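PDB 2JHP: core protein VP4 from Bluetongue virus, which forms part of the inner capsid of the virus and acts as its RNA-capping enzyme, binding guanine and S-adenosyl-L-homocysteine. Local coordinates for residues P158-Y163 and R367-L372; L183-Y188 and E335-M340; M205-K208 and G213-R216; E291-M296 and A303-R308; Y322-P327 and E388-V393. All coordinates share one frame; numbering follows the deposited sequence.

Contact 1. Residues P158-Y163 and R367-L372; sequences PLYMEY and RKMVEL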
# COMPACT_ATOMS: atom_id res chain seq x y z
N PRO A 158 -3.97 17.73 13.71
CA PRO A 158 -4.08 18.91 14.56
C PRO A 158 -2.75 19.23 15.24
O PRO A 158 -2.19 18.37 15.91
CB PRO A 158 -5.08 18.48 15.63
CG PRO A 158 -5.89 17.43 14.99
CD PRO A 158 -5.02 16.73 14.01
N LEU A 159 -2.28 20.46 15.07
CA LEU A 159 -1.02 20.90 15.67
C LEU A 159 -1.18 22.27 16.27
O LEU A 159 -2.23 22.90 16.13
CB LEU A 159 0.08 20.97 14.61
CG LEU A 159 0.18 19.81 13.65
CD1 LEU A 159 1.03 20.17 12.40
CD2 LEU A 159 0.75 18.56 14.35
N TYR A 160 -0.12 22.73 16.93
CA TYR A 160 -0.00 24.09 17.42
C TYR A 160 1.43 24.60 17.31
O TYR A 160 2.37 23.96 17.81
CB TYR A 160 -0.47 24.20 18.87
CG TYR A 160 -0.51 25.63 19.37
CD1 TYR A 160 -1.69 26.37 19.34
CD2 TYR A 160 0.63 26.24 19.89
CE1 TYR A 160 -1.73 27.68 19.80
CE2 TYR A 160 0.60 27.54 20.34
CZ TYR A 160 -0.59 28.26 20.30
OH TYR A 160 -0.63 29.56 20.76
N MET A 161 1.58 25.75 16.65
CA MET A 161 2.76 26.61 16.78
C MET A 161 2.34 28.08 16.57
O MET A 161 1.19 28.46 16.86
CB MET A 161 3.91 26.25 15.81
CG MET A 161 3.80 24.92 15.07
SD MET A 161 3.49 25.14 13.30
CE MET A 161 5.16 25.13 12.63
N GLU A 162 3.29 28.87 16.06
CA GLU A 162 3.12 30.32 15.80
C GLU A 162 1.83 31.14 16.09
O GLU A 162 1.76 31.71 17.18
CB GLU A 162 3.92 30.80 14.55
CG GLU A 162 4.33 32.28 14.63
CD GLU A 162 5.74 32.54 14.13
OE1 GLU A 162 6.09 33.74 13.96
OE2 GLU A 162 6.52 31.57 13.92
N TYR A 163 0.82 31.26 15.21
CA TYR A 163 0.38 30.43 14.05
C TYR A 163 -1.10 30.03 14.22
O TYR A 163 -1.99 30.85 13.90
CB TYR A 163 1.27 29.22 13.75
N ARG A 367 -6.69 24.87 24.81
CA ARG A 367 -7.80 24.32 25.59
C ARG A 367 -8.84 23.70 24.66
O ARG A 367 -9.40 22.64 24.96
CB ARG A 367 -8.42 25.43 26.44
CG ARG A 367 -9.18 24.98 27.68
CD ARG A 367 -8.76 25.82 28.89
NE ARG A 367 -7.45 25.38 29.38
CZ ARG A 367 -6.71 26.03 30.28
NH1 ARG A 367 -7.12 27.19 30.81
NH2 ARG A 367 -5.54 25.52 30.65
N LYS A 368 -9.08 24.36 23.52
CA LYS A 368 -9.98 23.86 22.49
C LYS A 368 -9.52 22.53 21.93
O LYS A 368 -10.34 21.63 21.71
CB LYS A 368 -10.13 24.86 21.34
CG LYS A 368 -11.52 25.47 21.19
CD LYS A 368 -12.54 24.53 20.52
CE LYS A 368 -13.97 25.01 20.75
NZ LYS A 368 -14.98 24.12 20.11
N MET A 369 -8.22 22.39 21.69
CA MET A 369 -7.69 21.18 21.09
C MET A 369 -8.14 19.94 21.87
O MET A 369 -8.70 19.00 21.28
CB MET A 369 -6.17 21.23 20.96
CG MET A 369 -5.67 22.11 19.83
SD MET A 369 -4.01 21.67 19.28
CE MET A 369 -3.00 22.37 20.57
N VAL A 370 -7.90 19.96 23.18
CA VAL A 370 -8.35 18.91 24.09
C VAL A 370 -9.84 18.62 23.87
O VAL A 370 -10.24 17.49 23.62
CB VAL A 370 -8.10 19.29 25.56
CG1 VAL A 370 -8.77 18.29 26.53
CG2 VAL A 370 -6.60 19.43 25.84
N GLU A 371 -10.66 19.67 23.95
CA GLU A 371 -12.12 19.54 23.81
C GLU A 371 -12.56 19.00 22.45
O GLU A 371 -13.61 18.37 22.35
CB GLU A 371 -12.78 20.89 24.05
CG GLU A 371 -12.45 21.47 25.40
CD GLU A 371 -12.59 22.98 25.45
OE1 GLU A 371 -13.26 23.56 24.56
OE2 GLU A 371 -12.03 23.57 26.40
N LEU A 372 -11.75 19.26 21.42
CA LEU A 372 -12.08 18.81 20.07
C LEU A 372 -11.61 17.38 19.78
O LEU A 372 -12.30 16.66 19.06
CB LEU A 372 -11.50 19.76 19.01
CG LEU A 372 -12.14 21.13 18.76
CD1 LEU A 372 -11.31 21.93 17.76
CD2 LEU A 372 -13.56 20.99 18.27
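Tyr-160, which meets Met-369 through its CB, has its hydroxyl OH gripped at two points beyond the contact: by the backbone N of Val-362 and, more weakly, by the carbonyl O of Lys-360. Both lie at the end of strand 357-362, directly before helix 363-373, so the phenol ties this loop to the same helix that supplies the methionine. The backbone points Tyr-160 CB at the helix, and with CG opposite the backbone N (chi1 -174°) the ring runs on from there. From helix 363-373, Met-369 reaches across. Its chain runs nearly straight out to SD and then kinks at chi3 (-77°), bringing the terminal CE to 3.6 Å from Tyr-160 CB, with the ring approached obliquely. SD itself lies beside the backbone, 3.8 Å from Leu-159 O. No hydrogen bond joins the two segments, and Met-369 supplies more than half of the 122 Å² they bury. The fold is the Rossmann-like methyltransferase sheet: the loop passes alongside its outermost strand 322-324 around Tyr-160, which is bonded to Leu-323 through the backbone, and helix 363-373 packs near this margin. Leu-159 turns from the helix toward Tyr-322 and Phe-324. On the helix, Leu-372 N donates to Lys-368 O at 2.8 Å. Met-369 also packs on Leu-336 of strand 335-341 and on Ile-166.

Contact 2. Residues L183-Y188 and E335-M340; sequences LDYIVY and ELRNFM. With GUN (guanine), chain D.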
# COMPACT_ATOMS: atom_id res chain seq x y z
N LEU A 183 4.08 5.97 22.75
CA LEU A 183 5.16 5.22 22.11
C LEU A 183 4.79 4.79 20.69
O LEU A 183 5.64 4.82 19.81
CB LEU A 183 5.57 4.01 22.95
CG LEU A 183 6.03 4.23 24.41
CD1 LEU A 183 6.08 2.90 25.13
CD2 LEU A 183 7.38 4.95 24.51
N ASP A 184 3.53 4.43 20.46
CA ASP A 184 3.08 3.98 19.14
C ASP A 184 3.39 4.92 17.99
O ASP A 184 3.83 4.46 16.93
CB ASP A 184 1.59 3.70 19.14
CG ASP A 184 1.26 2.33 19.62
OD1 ASP A 184 2.19 1.50 19.75
OD2 ASP A 184 0.06 2.07 19.87
N TYR A 185 3.13 6.22 18.16
CA TYR A 185 3.41 7.18 17.10
C TYR A 185 4.82 7.81 17.13
O TYR A 185 5.28 8.32 16.12
CB TYR A 185 2.33 8.25 17.04
CG TYR A 185 2.31 9.20 18.20
CD1 TYR A 185 3.22 10.25 18.29
CD2 TYR A 185 1.36 9.07 19.21
CE1 TYR A 185 3.20 11.13 19.36
CE2 TYR A 185 1.33 9.95 20.27
CZ TYR A 185 2.25 10.98 20.34
OH TYR A 185 2.21 11.87 21.39
N ILE A 186 5.49 7.79 18.27
CA ILE A 186 6.81 8.42 18.33
C ILE A 186 7.93 7.44 17.98
O ILE A 186 8.92 7.85 17.39
CB ILE A 186 7.07 9.13 19.69
CG1 ILE A 186 8.20 10.17 19.58
CG2 ILE A 186 7.36 8.12 20.80
CD1 ILE A 186 7.89 11.41 18.74
N VAL A 187 7.79 6.17 18.34
CA VAL A 187 8.83 5.17 18.07
C VAL A 187 8.76 4.68 16.63
O VAL A 187 7.78 4.04 16.23
CB VAL A 187 8.76 3.96 19.04
CG1 VAL A 187 9.85 2.92 18.71
CG2 VAL A 187 8.86 4.40 20.50
N TYR A 188 9.78 4.99 15.84
CA TYR A 188 9.89 4.48 14.45
C TYR A 188 11.33 4.24 13.96
O TYR A 188 11.65 3.15 13.51
CB TYR A 188 9.12 5.37 13.45
CG TYR A 188 9.40 4.99 12.02
CD1 TYR A 188 8.94 3.76 11.48
CD2 TYR A 188 10.13 5.83 11.18
CE1 TYR A 188 9.19 3.40 10.18
CE2 TYR A 188 10.39 5.47 9.86
CZ TYR A 188 9.91 4.25 9.38
OH TYR A 188 10.16 3.87 8.08
N GLU A 335 -3.82 17.96 28.89
CA GLU A 335 -2.41 17.67 28.72
C GLU A 335 -2.18 17.33 27.25
O GLU A 335 -2.96 16.59 26.64
CB GLU A 335 -2.04 16.50 29.61
CG GLU A 335 -0.59 16.12 29.60
CD GLU A 335 -0.32 14.97 30.56
OE1 GLU A 335 -0.37 15.21 31.78
OE2 GLU A 335 -0.07 13.84 30.08
N LEU A 336 -1.13 17.91 26.69
CA LEU A 336 -0.75 17.63 25.31
C LEU A 336 0.63 17.00 25.32
O LEU A 336 1.17 16.72 26.39
CB LEU A 336 -0.72 18.92 24.49
CG LEU A 336 -1.99 19.79 24.51
CD1 LEU A 336 -1.66 21.12 23.91
CD2 LEU A 336 -3.16 19.15 23.77
N ARG A 337 1.18 16.79 24.13
CA ARG A 337 2.57 16.35 24.00
C ARG A 337 3.34 17.36 23.18
O ARG A 337 2.84 17.93 22.22
CB ARG A 337 2.65 14.96 23.37
CG ARG A 337 2.17 13.83 24.26
CD ARG A 337 3.05 13.69 25.49
NE ARG A 337 2.39 12.92 26.53
CZ ARG A 337 2.91 12.66 27.74
NH1 ARG A 337 4.12 13.09 28.06
NH2 ARG A 337 2.21 11.96 28.62
N ASN A 338 4.57 17.60 23.61
CA ASN A 338 5.43 18.57 22.97
C ASN A 338 6.44 17.84 22.14
O ASN A 338 7.35 17.21 22.68
CB ASN A 338 6.13 19.43 24.02
CG ASN A 338 6.93 20.57 23.41
OD1 ASN A 338 7.54 21.35 24.14
ND2 ASN A 338 6.93 20.68 22.09
N PHE A 339 6.27 17.89 20.83
CA PHE A 339 7.25 17.33 19.92
C PHE A 339 8.31 18.37 19.58
O PHE A 339 8.00 19.52 19.24
CB PHE A 339 6.60 16.77 18.65
CG PHE A 339 7.60 16.33 17.61
CD1 PHE A 339 8.38 15.20 17.81
CD2 PHE A 339 7.79 17.08 16.46
CE1 PHE A 339 9.31 14.81 16.86
CE2 PHE A 339 8.72 16.70 15.51
CZ PHE A 339 9.48 15.56 15.71
N MET A 340 9.57 17.95 19.68
CA MET A 340 10.70 18.82 19.42
C MET A 340 11.56 18.17 18.36
O MET A 340 12.10 17.08 18.57
CB MET A 340 11.52 19.03 20.71
CG MET A 340 10.78 19.67 21.90
SD MET A 340 11.75 19.76 23.44
CE MET A 340 13.09 20.82 22.93
N9 GUN D . -1.59 3.25 12.54
C8 GUN D . -1.34 2.19 11.77
N7 GUN D . -0.17 1.65 12.10
C5 GUN D . 0.34 2.37 13.10
C6 GUN D . 1.52 2.26 13.83
O6 GUN D . 2.33 1.36 13.59
N1 GUN D . 1.76 3.20 14.85
C2 GUN D . 0.80 4.21 15.08
N2 GUN D . 1.01 5.11 16.02
N3 GUN D . -0.33 4.28 14.35
C4 GUN D . -0.57 3.39 13.38
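Tyr-185 sits between a bound guanine and Arg-337: its CB is 3.6 Å from guanine N2, and at the far end its OH rests on the aliphatic stem of the arginine, 3.5 Å from Arg-337 CG. The base is read by the backbone next door. The carbonyl O of Asp-184 accepts from both guanine N2 (3.0 Å, N-H...O 153°) and N1 (3.2 Å), a two-pronged grip on one edge of the base, while Arg-214 and Asn-141 bind the ligand from elsewhere. One residue on, Ile-186 CD1 lies 3.9 Å from Phe-339 CD1, reaching the ring at a slant. Here helix 178-186 ends against strand 335-341, the antiparallel strand inserted between 302-308 and 322-324, which is the hallmark of the class I methyltransferase sheet. Tyr-185 takes the cramped rotamer with CG between N and the carbonyl carbon (chi1 69°), and its side chain crosses that of Arg-337 at about a right angle, with ring and guanidinium planes 55° apart. The second shell holds the arginine in turn: NE bonds Gln-326, NH2 pairs with Asp-265, and Glu-335 OE2 stands 3.3 Å from NH2 but well off the guanidinium plane, so that attraction is one of charge alone. On the helix, Val-187 N closes the last turn on Leu-183 O at 2.9 Å.

Contact 3. Residues M205-K208 and G213-R216; sequences MQFK and GRFR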
# COMPACT_ATOMS: atom_id res chain seq x y z
N MET A 205 6.12 -2.35 28.81
CA MET A 205 5.94 -3.79 28.62
C MET A 205 4.75 -4.09 27.71
O MET A 205 4.76 -5.08 26.99
CB MET A 205 5.81 -4.52 29.96
CG MET A 205 7.07 -4.43 30.82
SD MET A 205 8.55 -5.22 30.11
CE MET A 205 8.30 -6.92 30.63
N GLN A 206 3.74 -3.22 27.73
CA GLN A 206 2.62 -3.36 26.81
C GLN A 206 3.03 -3.03 25.37
O GLN A 206 2.51 -3.61 24.42
CB GLN A 206 1.42 -2.53 27.25
CG GLN A 206 0.66 -3.14 28.43
CD GLN A 206 0.06 -4.50 28.11
OE1 GLN A 206 -1.05 -4.59 27.58
NE2 GLN A 206 0.78 -5.57 28.45
N PHE A 207 3.99 -2.11 25.22
CA PHE A 207 4.56 -1.82 23.91
C PHE A 207 5.32 -3.04 23.37
O PHE A 207 5.13 -3.44 22.22
CB PHE A 207 5.46 -0.59 23.97
CG PHE A 207 5.92 -0.09 22.61
CD1 PHE A 207 5.03 0.58 21.77
CD2 PHE A 207 7.24 -0.27 22.19
CE1 PHE A 207 5.45 1.05 20.53
CE2 PHE A 207 7.66 0.20 20.95
CZ PHE A 207 6.77 0.86 20.12
N LYS A 208 6.15 -3.65 24.22
CA LYS A 208 6.82 -4.91 23.89
C LYS A 208 5.82 -5.97 23.41
O LYS A 208 6.07 -6.64 22.42
CB LYS A 208 7.62 -5.44 25.09
CG LYS A 208 8.36 -6.75 24.81
CD LYS A 208 8.89 -7.47 26.07
CE LYS A 208 7.84 -8.30 26.77
NZ LYS A 208 8.42 -8.96 27.97
N GLY A 213 8.53 -6.15 17.41
CA GLY A 213 9.56 -5.75 16.45
C GLY A 213 10.30 -4.47 16.82
O GLY A 213 11.49 -4.51 17.16
N ARG A 214 9.59 -3.35 16.77
CA ARG A 214 10.22 -2.07 17.07
C ARG A 214 10.66 -1.91 18.51
O ARG A 214 11.55 -1.11 18.80
CB ARG A 214 9.38 -0.87 16.61
CG ARG A 214 7.91 -0.99 16.79
CD ARG A 214 7.23 0.19 16.11
NE ARG A 214 7.39 0.20 14.66
CZ ARG A 214 6.44 0.54 13.79
NH1 ARG A 214 5.23 0.90 14.23
NH2 ARG A 214 6.68 0.51 12.48
N PHE A 215 10.05 -2.69 19.41
CA PHE A 215 10.59 -2.78 20.76
C PHE A 215 12.00 -3.37 20.75
O PHE A 215 12.95 -2.73 21.21
CB PHE A 215 9.68 -3.57 21.70
CG PHE A 215 10.25 -3.71 23.09
CD1 PHE A 215 10.17 -2.65 23.99
CD2 PHE A 215 10.90 -4.89 23.48
CE1 PHE A 215 10.70 -2.76 25.28
CE2 PHE A 215 11.43 -5.02 24.77
CZ PHE A 215 11.33 -3.95 25.67
N ARG A 216 12.14 -4.58 20.19
CA ARG A 216 13.43 -5.27 20.13
C ARG A 216 14.55 -4.49 19.44
O ARG A 216 15.70 -4.56 19.87
CB ARG A 216 13.29 -6.66 19.51
CG ARG A 216 13.17 -7.77 20.55
CD ARG A 216 13.54 -9.15 19.98
NE ARG A 216 12.44 -9.88 19.33
CZ ARG A 216 11.13 -9.71 19.55
NH1 ARG A 216 10.68 -8.80 20.42
NH2 ARG A 216 10.25 -10.46 18.88
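Lys-208 and Phe-215 both swing CG opposite the main-chain nitrogen (chi1 -179° and 178°), and this lays the lysine stem over the phenylalanine ring. Lys-208 CB stands 3.6 Å from the ring centroid and only 9° off its normal, a CH-pi contact over the face. CG then leans to the rim, 3.4 Å from Phe-215 CD2, before a bend at chi3 carries the amine away toward Asp-232, a long, weak ion pair. Phe-207 comes to the edge of the same ring with CD2, and its CZ lies 4.0 Å from Arg-214 CG. The two helices, 202-210 and 212-216, fill the beta-alpha-beta crossover between parallel strands 192-196 and 219-223. Beyond them Phe-215 stacks with Trp-220. No hydrogen bond spans the contact, which rests on carbon against carbon and on the ring's pi cloud. The stems do the packing, while the guanidinium of Arg-214 is left to bond guanine O6 through NH1.

Contact 4. Residues E291-M296 and A303-R308; sequences EIAYEM and ALIKHR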
# COMPACT_ATOMS: atom_id res chain seq x y z
N GLU A 291 14.25 22.03 28.26
CA GLU A 291 15.57 22.63 28.41
C GLU A 291 16.69 21.58 28.34
O GLU A 291 17.66 21.77 27.62
CB GLU A 291 15.64 23.38 29.74
CG GLU A 291 14.83 24.67 29.75
CD GLU A 291 14.75 25.32 31.13
OE1 GLU A 291 15.44 24.85 32.07
OE2 GLU A 291 13.99 26.32 31.26
N ILE A 292 16.53 20.48 29.07
CA ILE A 292 17.47 19.36 28.99
C ILE A 292 17.60 18.85 27.56
O ILE A 292 18.71 18.60 27.08
CB ILE A 292 17.07 18.23 29.97
CG1 ILE A 292 17.45 18.65 31.41
CG2 ILE A 292 17.76 16.91 29.60
CD1 ILE A 292 16.99 17.72 32.52
N ALA A 293 16.46 18.74 26.87
CA ALA A 293 16.43 18.29 25.48
C ALA A 293 17.15 19.28 24.56
O ALA A 293 17.96 18.87 23.73
CB ALA A 293 14.98 18.04 25.01
N TYR A 294 16.85 20.57 24.71
CA TYR A 294 17.47 21.62 23.91
C TYR A 294 19.00 21.62 24.08
O TYR A 294 19.73 21.72 23.10
CB TYR A 294 16.88 23.00 24.25
CG TYR A 294 17.19 24.09 23.24
CD1 TYR A 294 16.43 24.22 22.07
CD2 TYR A 294 18.22 24.99 23.45
CE1 TYR A 294 16.70 25.21 21.13
CE2 TYR A 294 18.51 25.99 22.51
CZ TYR A 294 17.74 26.09 21.35
OH TYR A 294 18.00 27.07 20.42
N GLU A 295 19.48 21.48 25.33
CA GLU A 295 20.91 21.42 25.63
C GLU A 295 21.54 20.26 24.88
O GLU A 295 22.68 20.33 24.42
CB GLU A 295 21.16 21.21 27.12
CG GLU A 295 20.69 22.31 28.04
CD GLU A 295 20.82 21.92 29.51
OE1 GLU A 295 19.79 21.53 30.12
OE2 GLU A 295 21.95 21.99 30.04
N MET A 296 20.77 19.18 24.78
CA MET A 296 21.22 17.94 24.19
C MET A 296 20.85 17.79 22.71
O MET A 296 20.99 16.71 22.14
CB MET A 296 20.68 16.78 25.00
CG MET A 296 21.51 16.46 26.22
SD MET A 296 20.76 15.11 27.11
CE MET A 296 22.23 14.22 27.54
N ALA A 303 12.56 14.92 20.38
CA ALA A 303 12.13 14.79 21.77
C ALA A 303 10.62 14.86 21.85
O ALA A 303 9.97 15.58 21.08
CB ALA A 303 12.76 15.88 22.62
N LEU A 304 10.06 14.09 22.78
CA LEU A 304 8.64 14.22 23.11
C LEU A 304 8.48 14.53 24.60
O LEU A 304 8.78 13.69 25.45
CB LEU A 304 7.87 12.96 22.72
CG LEU A 304 6.36 13.11 22.52
CD1 LEU A 304 6.00 14.02 21.33
CD2 LEU A 304 5.75 11.75 22.31
N ILE A 305 8.02 15.74 24.91
CA ILE A 305 7.90 16.19 26.29
C ILE A 305 6.44 16.27 26.79
O ILE A 305 5.53 16.69 26.07
CB ILE A 305 8.59 17.58 26.50
CG1 ILE A 305 9.92 17.69 25.72
CG2 ILE A 305 8.76 17.89 28.00
CD1 ILE A 305 11.07 16.81 26.21
N LYS A 306 6.23 15.85 28.04
CA LYS A 306 4.96 16.02 28.73
C LYS A 306 4.57 17.50 28.75
O LYS A 306 5.41 18.36 29.00
CB LYS A 306 5.09 15.51 30.16
CG LYS A 306 3.79 15.14 30.83
CD LYS A 306 3.98 15.05 32.35
CE LYS A 306 3.17 13.92 32.96
NZ LYS A 306 1.81 13.85 32.39
N HIS A 307 3.30 17.79 28.47
CA HIS A 307 2.87 19.17 28.37
C HIS A 307 1.51 19.43 29.01
O HIS A 307 0.49 19.44 28.32
CB HIS A 307 2.84 19.60 26.90
CG HIS A 307 2.80 21.08 26.70
ND1 HIS A 307 1.63 21.79 26.58
CD2 HIS A 307 3.80 21.99 26.61
CE1 HIS A 307 1.90 23.07 26.42
NE2 HIS A 307 3.21 23.22 26.44
N ARG A 308 1.50 19.65 30.32
CA ARG A 308 0.24 20.04 30.99
C ARG A 308 0.01 21.54 30.85
O ARG A 308 0.91 22.34 31.09
CB ARG A 308 0.17 19.58 32.47
CG ARG A 308 1.48 19.59 33.26
CD ARG A 308 2.25 18.25 33.19
NE ARG A 308 2.21 17.51 34.44
CZ ARG A 308 3.20 17.46 35.32
NH1 ARG A 308 4.34 18.12 35.11
NH2 ARG A 308 3.04 16.76 36.44
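Ala-293, near the end of helix 280-295, and Ala-303, near the start of strand 302-308, bring their CA atoms to 6.7 Å, a close approach that the small methyl groups permit. The helix is regular up to its end: Glu-295 N donates to Glu-291 O at 2.9 Å and Met-296 N to Ile-292 O at 3.1 Å, after which Met-296 departs from helical geometry. The two methyls point at each other, with Ala-293 CB 3.9 Å from Ala-303 CB. Two residues along the strand and on the same face, Ile-305 adds its tip: CD1 comes to 4.3 Å from Ala-293 CB, so one helical methyl rests against two strand side chains. Only 70 Å² is buried in all, and no hydrogen bond crosses. Leu-304 projects from the other face of the strand, where it touches Tyr-185 and Phe-339. Toward the far end of the strand the character turns polar. Lys-306 CD lies 3.6 Å above one face of the Arg-308 guanidinium, offset toward its rim, and Arg-308 NH1 forms salt bridges to Asp-286 and Glu-285, which tie this end of the strand back to an earlier part of the same helix. Strand 260-264, helix 280-295 and strand 302-308 thus make a beta-alpha-beta crossover between parallel neighbours, the repeating unit of the Rossmann-like methyltransferase fold.

Contact 5. Residues Y322-P327 and E388-V393; sequences YLFPQP and EHLHIV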
# COMPACT_ATOMS: atom_id res chain seq x y z
N TYR A 322 6.15 21.22 17.75
CA TYR A 322 4.70 21.11 17.72
C TYR A 322 4.14 20.83 19.10
O TYR A 322 4.84 20.30 19.96
CB TYR A 322 4.22 19.99 16.77
CG TYR A 322 4.66 20.08 15.33
CD1 TYR A 322 5.37 19.03 14.75
CD2 TYR A 322 4.35 21.18 14.53
CE1 TYR A 322 5.76 19.09 13.41
CE2 TYR A 322 4.74 21.25 13.20
CZ TYR A 322 5.45 20.20 12.65
OH TYR A 322 5.84 20.25 11.33
N LEU A 323 2.88 21.20 19.31
CA LEU A 323 2.09 20.70 20.42
C LEU A 323 0.87 20.01 19.84
O LEU A 323 0.16 20.57 18.99
CB LEU A 323 1.67 21.83 21.36
CG LEU A 323 2.74 22.71 22.01
CD1 LEU A 323 2.11 23.95 22.66
CD2 LEU A 323 3.58 21.95 23.02
N PHE A 324 0.62 18.77 20.25
CA PHE A 324 -0.57 18.10 19.76
C PHE A 324 -1.36 17.29 20.77
O PHE A 324 -0.84 16.96 21.84
CB PHE A 324 -0.29 17.27 18.50
CG PHE A 324 1.06 16.64 18.46
CD1 PHE A 324 1.51 15.83 19.49
CD2 PHE A 324 1.88 16.83 17.35
CE1 PHE A 324 2.77 15.23 19.43
CE2 PHE A 324 3.14 16.24 17.26
CZ PHE A 324 3.58 15.43 18.31
N PRO A 325 -2.62 16.99 20.43
CA PRO A 325 -3.48 16.20 21.31
C PRO A 325 -2.99 14.76 21.43
O PRO A 325 -2.22 14.29 20.58
CB PRO A 325 -4.85 16.25 20.61
CG PRO A 325 -4.74 17.35 19.60
CD PRO A 325 -3.31 17.37 19.19
N GLN A 326 -3.43 14.08 22.48
CA GLN A 326 -2.99 12.73 22.78
C GLN A 326 -4.07 11.70 22.50
O GLN A 326 -5.16 11.78 23.07
CB GLN A 326 -2.56 12.61 24.25
CG GLN A 326 -1.57 13.67 24.69
CD GLN A 326 -0.94 13.33 26.01
OE1 GLN A 326 -0.25 12.31 26.13
NE2 GLN A 326 -1.17 14.16 27.01
N PRO A 327 -3.78 10.75 21.60
CA PRO A 327 -4.70 9.65 21.34
C PRO A 327 -4.93 8.83 22.61
O PRO A 327 -3.97 8.57 23.34
CB PRO A 327 -3.96 8.80 20.30
CG PRO A 327 -2.91 9.66 19.75
CD PRO A 327 -2.55 10.65 20.80
N GLU A 388 2.38 9.29 10.77
CA GLU A 388 2.71 9.62 9.39
C GLU A 388 3.36 11.00 9.25
O GLU A 388 4.21 11.22 8.38
CB GLU A 388 1.46 9.56 8.52
CG GLU A 388 0.86 8.16 8.35
CD GLU A 388 -0.57 8.16 7.81
OE1 GLU A 388 -1.21 9.24 7.78
OE2 GLU A 388 -1.05 7.08 7.39
N HIS A 389 2.95 11.93 10.10
CA HIS A 389 3.44 13.27 9.99
C HIS A 389 4.85 13.39 10.53
O HIS A 389 5.68 14.14 9.99
CB HIS A 389 2.51 14.27 10.66
CG HIS A 389 2.89 15.69 10.39
ND1 HIS A 389 3.27 16.56 11.39
CD2 HIS A 389 3.02 16.37 9.23
CE1 HIS A 389 3.58 17.73 10.86
NE2 HIS A 389 3.44 17.64 9.55
N LEU A 390 5.13 12.66 11.59
CA LEU A 390 6.43 12.72 12.22
C LEU A 390 7.51 12.00 11.39
O LEU A 390 8.66 12.46 11.34
CB LEU A 390 6.37 12.17 13.65
CG LEU A 390 5.55 13.00 14.66
CD1 LEU A 390 5.55 12.35 16.02
CD2 LEU A 390 6.01 14.46 14.78
N HIS A 391 7.12 10.92 10.72
CA HIS A 391 8.07 9.94 10.21
C HIS A 391 8.13 9.80 8.69
O HIS A 391 8.85 8.94 8.19
CB HIS A 391 7.81 8.57 10.87
CG HIS A 391 7.86 8.60 12.36
ND1 HIS A 391 8.98 8.99 13.05
CD2 HIS A 391 6.93 8.29 13.30
CE1 HIS A 391 8.74 8.93 14.35
NE2 HIS A 391 7.50 8.50 14.52
N ILE A 392 7.37 10.62 7.96
CA ILE A 392 7.40 10.60 6.49
C ILE A 392 7.90 11.95 5.99
O ILE A 392 7.45 13.00 6.46
CB ILE A 392 5.99 10.34 5.88
CG1 ILE A 392 5.57 8.89 6.09
CG2 ILE A 392 5.94 10.72 4.40
CD1 ILE A 392 4.07 8.65 5.94
N VAL A 393 8.84 11.92 5.06
CA VAL A 393 9.26 13.16 4.42
C VAL A 393 8.17 13.62 3.46
O VAL A 393 7.76 12.89 2.55
CB VAL A 393 10.61 13.02 3.68
CG1 VAL A 393 11.11 14.41 3.26
CG2 VAL A 393 11.63 12.34 4.58
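Tyr-322 meets His-389 where the outermost strand of one Rossmann-like sheet, 322-324, faces helix 380-391, which leads straight into strand 393-394 at the margin of the second such sheet. The contact thus lies between the two methyltransferase-type units. All four touching residues are buried, so the looser half is a matter of spacing rather than of solvent. The tight half is aromatic. Tyr-322 OH comes to the edge of the imidazole, 3.4 Å from His-389 CE1, and Tyr-322 CE1 is 3.6 Å from that same His-389 CE1. The rings meet obliquely, with centroids 5.3 Å apart and planes at 49°. His-389 gets there with CG swung opposite its main-chain nitrogen (chi1 -172°), its side chain crossing the tyrosine at about a right angle. No hydrogen bond joins the pair; the hydroxyl bonds His-353 ND1 instead, and the ring of His-353 also packs edge-to-face with His-389. The second half is purely apolar and more widely spaced. Leu-390 and Phe-324 approach from opposite directions, the leucine also touching Phe-339. At the Phe-324 ring the leucine methyl sits near the plane, at the edge, with Leu-390 CD2 4.2 Å from Phe-324 CE2.

How the contacts relate
Contacts 2, 4 and 5 share one sheet, in which strand 335-341 lies between 302-308 and 322-324. Contacts 2 and 5 are closest, with centres about 7 Å apart, and are tied by Tyr-185 O to His-391 NE2 at 2.7 Å. Contact 4 joins contact 2 through a salt bridge, Glu-335 OE1 to Lys-306 NZ, 2.6 Å. Contact 1 borders the sheet margin, where Tyr-160 O probably accepts from Leu-323 N of contact 5 at 3.2 Å. Contact 3 abuts contact 2, with Phe-207 CE1 3.4 Å from Asp-184 OD1, and together they line the guanine pocket. The side chain of Arg-337 in contact 2 lies about 7 Å from bound S-adenosyl-L-homocysteine.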